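Local structure of CD1-2 antigen (Gallus gallus, 3DBX) at residues R228-T240 with T248-Q260. The protein probably presents lipid antigens to T cells as an MHC class I-like CD1 molecule. Sequence-based numbering, arbitrary orientation.
Sequences REVPPSPALSTGT and TYQLRSTLLVSPQ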
loop_
_atom_site.group_PDB
_atom_site.type_symbol
_atom_site.label_atom_id
_atom_site.label_comp_id
_atom_site.label_asym_id
_atom_site.label_seq_id
_atom_site.Cartn_x
_atom_site.Cartn_y
_atom_site.Cartn_z
ATOM N N ARG A 228 32.071 -11.152 -0.801
ATOM C CA ARG A 228 31.856 -10.372 0.417
ATOM C C ARG A 228 30.788 -9.292 0.197
ATOM O O ARG A 228 30.775 -8.639 -0.843
ATOM C CB ARG A 228 33.175 -9.722 0.854
ATOM N N GLU A 229 29.919 -9.082 1.181
ATOM C CA GLU A 229 28.866 -8.072 1.063
ATOM C C GLU A 229 29.374 -6.649 0.828
ATOM O O GLU A 229 30.232 -6.162 1.549
ATOM C CB GLU A 229 27.915 -8.099 2.276
ATOM C CG GLU A 229 26.734 -7.132 2.150
ATOM C CD GLU A 229 25.793 -7.127 3.359
ATOM O OE1 GLU A 229 26.030 -7.877 4.337
ATOM O OE2 GLU A 229 24.797 -6.368 3.328
ATOM N N VAL A 230 28.827 -5.992 -0.193
ATOM C CA VAL A 230 29.093 -4.586 -0.444
ATOM C C VAL A 230 28.342 -3.782 0.613
ATOM O O VAL A 230 27.112 -3.855 0.679
ATOM C CB VAL A 230 28.631 -4.133 -1.867
ATOM C CG1 VAL A 230 28.893 -2.649 -2.078
ATOM C CG2 VAL A 230 29.322 -4.938 -2.938
ATOM N N PRO A 231 29.076 -3.003 1.433
ATOM C CA PRO A 231 28.427 -2.152 2.421
ATOM C C PRO A 231 27.664 -1.026 1.724
ATOM O O PRO A 231 27.919 -0.775 0.544
ATOM C CB PRO A 231 29.610 -1.595 3.226
ATOM C CG PRO A 231 30.735 -1.598 2.250
ATOM C CD PRO A 231 30.545 -2.862 1.478
ATOM N N PRO A 232 26.770 -0.319 2.447
ATOM C CA PRO A 232 25.997 0.688 1.734
ATOM C C PRO A 232 26.831 1.955 1.532
ATOM O O PRO A 232 27.559 2.382 2.425
ATOM C CB PRO A 232 24.801 0.960 2.662
ATOM C CG PRO A 232 25.052 0.155 3.949
ATOM C CD PRO A 232 26.475 -0.311 3.896
ATOM N N SER A 233 26.723 2.512 0.330
ATOM C CA SER A 233 27.362 3.746 -0.069
ATOM C C SER A 233 26.468 4.362 -1.156
ATOM O O SER A 233 25.479 3.730 -1.564
ATOM C CB SER A 233 28.762 3.438 -0.601
ATOM O OG SER A 233 28.706 2.522 -1.678
ATOM N N PRO A 234 26.786 5.590 -1.620
ATOM C CA PRO A 234 26.106 6.158 -2.786
ATOM C C PRO A 234 26.112 5.227 -4.018
ATOM O O PRO A 234 25.237 5.342 -4.861
ATOM C CB PRO A 234 26.921 7.420 -3.080
ATOM C CG PRO A 234 27.494 7.812 -1.781
ATOM C CD PRO A 234 27.792 6.525 -1.074
ATOM N N ALA A 235 27.074 4.310 -4.095
ATOM C CA ALA A 235 27.178 3.361 -5.188
ATOM C C ALA A 235 26.024 2.357 -5.223
ATOM O O ALA A 235 25.705 1.832 -6.276
ATOM C CB ALA A 235 28.498 2.619 -5.115
ATOM N N LEU A 236 25.409 2.103 -4.071
ATOM C CA LEU A 236 24.436 1.014 -3.921
ATOM C C LEU A 236 23.041 1.584 -3.667
ATOM O O LEU A 236 22.838 2.373 -2.749
ATOM C CB LEU A 236 24.855 0.105 -2.750
ATOM C CG LEU A 236 24.501 -1.389 -2.684
ATOM C CD1 LEU A 236 24.679 -1.817 -1.252
ATOM C CD2 LEU A 236 23.119 -1.660 -3.093
ATOM N N SER A 237 22.074 1.188 -4.478
ATOM C CA SER A 237 20.701 1.592 -4.249
ATOM C C SER A 237 19.802 0.360 -4.272
ATOM O O SER A 237 19.801 -0.404 -5.222
ATOM C CB SER A 237 20.259 2.613 -5.308
ATOM O OG SER A 237 18.842 2.808 -5.297
ATOM N N THR A 238 19.062 0.141 -3.197
ATOM C CA THR A 238 18.042 -0.888 -3.268
ATOM C C THR A 238 16.705 -0.185 -3.332
ATOM O O THR A 238 16.442 0.744 -2.556
ATOM C CB THR A 238 18.144 -1.929 -2.153
ATOM O OG1 THR A 238 16.987 -2.792 -2.211
ATOM C CG2 THR A 238 18.294 -1.260 -0.765
ATOM N N GLY A 239 15.909 -0.560 -4.326
ATOM C CA GLY A 239 14.650 0.115 -4.578
ATOM C C GLY A 239 13.593 -0.274 -3.563
ATOM O O GLY A 239 13.843 -1.026 -2.603
ATOM N N THR A 240 12.398 0.249 -3.797
ATOM C CA THR A 240 11.260 -0.008 -2.952
ATOM C C THR A 240 10.584 -1.233 -3.550
ATOM O O THR A 240 10.753 -1.524 -4.738
ATOM C CB THR A 240 10.324 1.217 -2.928
ATOM O OG1 THR A 240 11.058 2.365 -2.487
ATOM C CG2 THR A 240 9.175 1.024 -1.975
ATOM N N THR A 248 1.837 -10.814 -5.236
ATOM C CA THR A 248 3.270 -11.097 -5.114
ATOM C C THR A 248 4.004 -9.734 -5.229
ATOM O O THR A 248 3.378 -8.709 -5.463
ATOM C CB THR A 248 3.800 -12.045 -6.169
ATOM O OG1 THR A 248 3.544 -11.497 -7.448
ATOM C CG2 THR A 248 3.185 -13.468 -6.076
ATOM N N TYR A 249 5.319 -9.710 -5.058
ATOM C CA TYR A 249 6.043 -8.433 -5.044
ATOM C C TYR A 249 7.278 -8.503 -5.946
ATOM O O TYR A 249 7.661 -9.573 -6.357
ATOM C CB TYR A 249 6.458 -8.071 -3.607
ATOM C CG TYR A 249 5.277 -7.806 -2.681
ATOM C CD1 TYR A 249 4.704 -6.534 -2.603
ATOM C CD2 TYR A 249 4.732 -8.837 -1.909
ATOM C CE1 TYR A 249 3.639 -6.288 -1.767
ATOM C CE2 TYR A 249 3.637 -8.602 -1.062
ATOM C CZ TYR A 249 3.100 -7.330 -1.010
ATOM O OH TYR A 249 2.050 -7.040 -0.188
ATOM N N GLN A 250 7.880 -7.340 -6.231
ATOM C CA GLN A 250 9.034 -7.194 -7.089
ATOM C C GLN A 250 9.922 -6.070 -6.509
ATOM O O GLN A 250 9.420 -5.133 -5.948
ATOM C CB GLN A 250 8.549 -6.617 -8.411
ATOM C CG GLN A 250 8.640 -7.555 -9.500
ATOM C CD GLN A 250 8.220 -6.955 -10.798
ATOM O OE1 GLN A 250 7.063 -7.092 -11.223
ATOM N NE2 GLN A 250 9.158 -6.326 -11.466
ATOM N N LEU A 251 11.223 -6.136 -6.729
ATOM C CA LEU A 251 12.172 -5.157 -6.170
ATOM C C LEU A 251 13.315 -5.138 -7.181
ATOM O O LEU A 251 13.593 -6.165 -7.828
ATOM C CB LEU A 251 12.728 -5.698 -4.812
ATOM C CG LEU A 251 13.660 -4.878 -3.929
ATOM C CD1 LEU A 251 13.634 -5.513 -2.549
ATOM C CD2 LEU A 251 15.060 -4.966 -4.444
ATOM N N ARG A 252 13.979 -3.993 -7.301
ATOM C CA ARG A 252 15.185 -3.849 -8.110
ATOM C C ARG A 252 16.278 -3.309 -7.171
ATOM O O ARG A 252 16.027 -2.324 -6.453
ATOM C CB ARG A 252 14.892 -2.789 -9.170
ATOM C CG ARG A 252 15.157 -3.142 -10.639
ATOM C CD ARG A 252 14.625 -1.949 -11.538
ATOM N NE ARG A 252 15.642 -1.415 -12.462
ATOM C CZ ARG A 252 16.438 -0.364 -12.218
ATOM N NH1 ARG A 252 16.372 0.291 -11.058
ATOM N NH2 ARG A 252 17.305 0.035 -13.141
ATOM N N SER A 253 17.463 -3.932 -7.159
ATOM C CA SER A 253 18.613 -3.370 -6.438
ATOM C C SER A 253 19.686 -3.029 -7.460
ATOM O O SER A 253 19.795 -3.728 -8.447
ATOM C CB SER A 253 19.172 -4.363 -5.419
ATOM O OG SER A 253 20.266 -3.750 -4.723
ATOM N N THR A 254 20.443 -1.943 -7.261
ATOM C CA THR A 254 21.461 -1.589 -8.245
ATOM C C THR A 254 22.750 -1.211 -7.573
ATOM O O THR A 254 22.730 -0.679 -6.438
ATOM C CB THR A 254 21.047 -0.406 -9.189
ATOM O OG1 THR A 254 20.975 0.815 -8.458
ATOM C CG2 THR A 254 19.714 -0.657 -9.919
ATOM N N LEU A 255 23.860 -1.461 -8.278
ATOM C CA LEU A 255 25.201 -1.141 -7.797
ATOM C C LEU A 255 25.982 -0.481 -8.926
ATOM O O LEU A 255 26.133 -1.079 -9.998
ATOM C CB LEU A 255 25.940 -2.405 -7.353
ATOM C CG LEU A 255 27.358 -2.239 -6.771
ATOM C CD1 LEU A 255 27.315 -1.438 -5.482
ATOM C CD2 LEU A 255 28.052 -3.576 -6.555
ATOM N N LEU A 256 26.480 0.732 -8.701
ATOM C CA LEU A 256 27.445 1.320 -9.643
ATOM C C LEU A 256 28.845 0.715 -9.495
ATOM O O LEU A 256 29.368 0.613 -8.389
ATOM C CB LEU A 256 27.502 2.837 -9.518
ATOM C CG LEU A 256 26.214 3.547 -9.953
ATOM C CD1 LEU A 256 26.017 4.865 -9.187
ATOM C CD2 LEU A 256 26.248 3.826 -11.449
ATOM N N VAL A 257 29.433 0.290 -10.614
ATOM C CA VAL A 257 30.785 -0.250 -10.619
ATOM C C VAL A 257 31.601 0.384 -11.753
ATOM O O VAL A 257 31.035 0.926 -12.700
ATOM C CB VAL A 257 30.773 -1.794 -10.742
ATOM C CG1 VAL A 257 29.964 -2.426 -9.598
ATOM C CG2 VAL A 257 30.193 -2.236 -12.100
ATOM N N SER A 258 32.923 0.321 -11.647
ATOM C CA SER A 258 33.809 0.703 -12.743
ATOM C C SER A 258 33.956 -0.488 -13.701
ATOM O O SER A 258 34.031 -1.623 -13.258
ATOM C CB SER A 258 35.186 1.097 -12.197
ATOM O OG SER A 258 35.268 2.488 -11.953
ATOM N N PRO A 259 33.970 -0.241 -15.020
ATOM C CA PRO A 259 34.230 -1.347 -15.946
ATOM C C PRO A 259 35.651 -1.921 -15.817
ATOM O O PRO A 259 36.605 -1.193 -15.496
ATOM C CB PRO A 259 34.046 -0.702 -17.323
ATOM C CG PRO A 259 34.294 0.751 -17.095
ATOM C CD PRO A 259 33.741 1.029 -15.732
ATOM N N GLN A 260 35.762 -3.227 -16.061
ATOM C CA GLN A 260 37.029 -3.968 -15.996
ATOM C C GLN A 260 37.811 -3.762 -14.685
ATOM O O GLN A 260 39.048 -3.673 -14.697
ATOM C CB GLN A 260 37.916 -3.632 -17.206
ATOM C CG GLN A 260 37.353 -4.059 -18.556
ATOM C CD GLN A 260 38.096 -3.400 -19.703
ATOM O OE1 GLN A 260 38.188 -2.166 -19.772
ATOM N NE2 GLN A 260 38.641 -4.216 -20.611
HETATM O O HOH W 1 23.000 2.409 -7.712
HETATM O O HOH W 2 17.091 0.541 -7.022
HETATM O O HOH W 3 12.172 -1.594 -6.833
#
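The carbonyl oxygen of Ser-237 takes two donors from the neighbouring strand: Thr-254 N at 2.6 Å, nearly in line with the C=O bond, and more weakly Ser-253 OG at 3.4 Å. Ser-237 lies on the edge strand of the antiparallel hairpin 236-243/249-257, in one sheet of the immunoglobulin C1-set domain. Ser-237 N returns a bond to Thr-254 O, completing the hydrogen-bonded pair. Further backbone hydrogen bonds flank the pair, Leu-256 N to Ala-235 O at 2.8 Å on one side and Gly-239 N to Arg-252 O on the other. Water 1 links Ala-235 O to Thr-254 OG1, which stands between its own backbone N and carbonyl carbon (chi1 68°). Water 3 joins Arg-252 N to Thr-240 O where the edge strand is interrupted; pairing resumes at Gln-250, whose backbone bonds Leu-242.

Leu-236, Thr-238, Ser-253 and Leu-255 share the face turned to the other sheet, where Trp-223 touches Leu-236 and gives Ser-253 OG a weak bond. Leu-255, its CG anti to the backbone N (chi1 -178°), brings its end nearer to 228-240; its CD1 lies 4.0 Å from Leu-236 CG and 3.9 Å from Val-230 CG1. The other methyl, Leu-255 CD2, faces Val-230 CG2 at 4.1 Å, so both branches of the valine rest on the leucine fork.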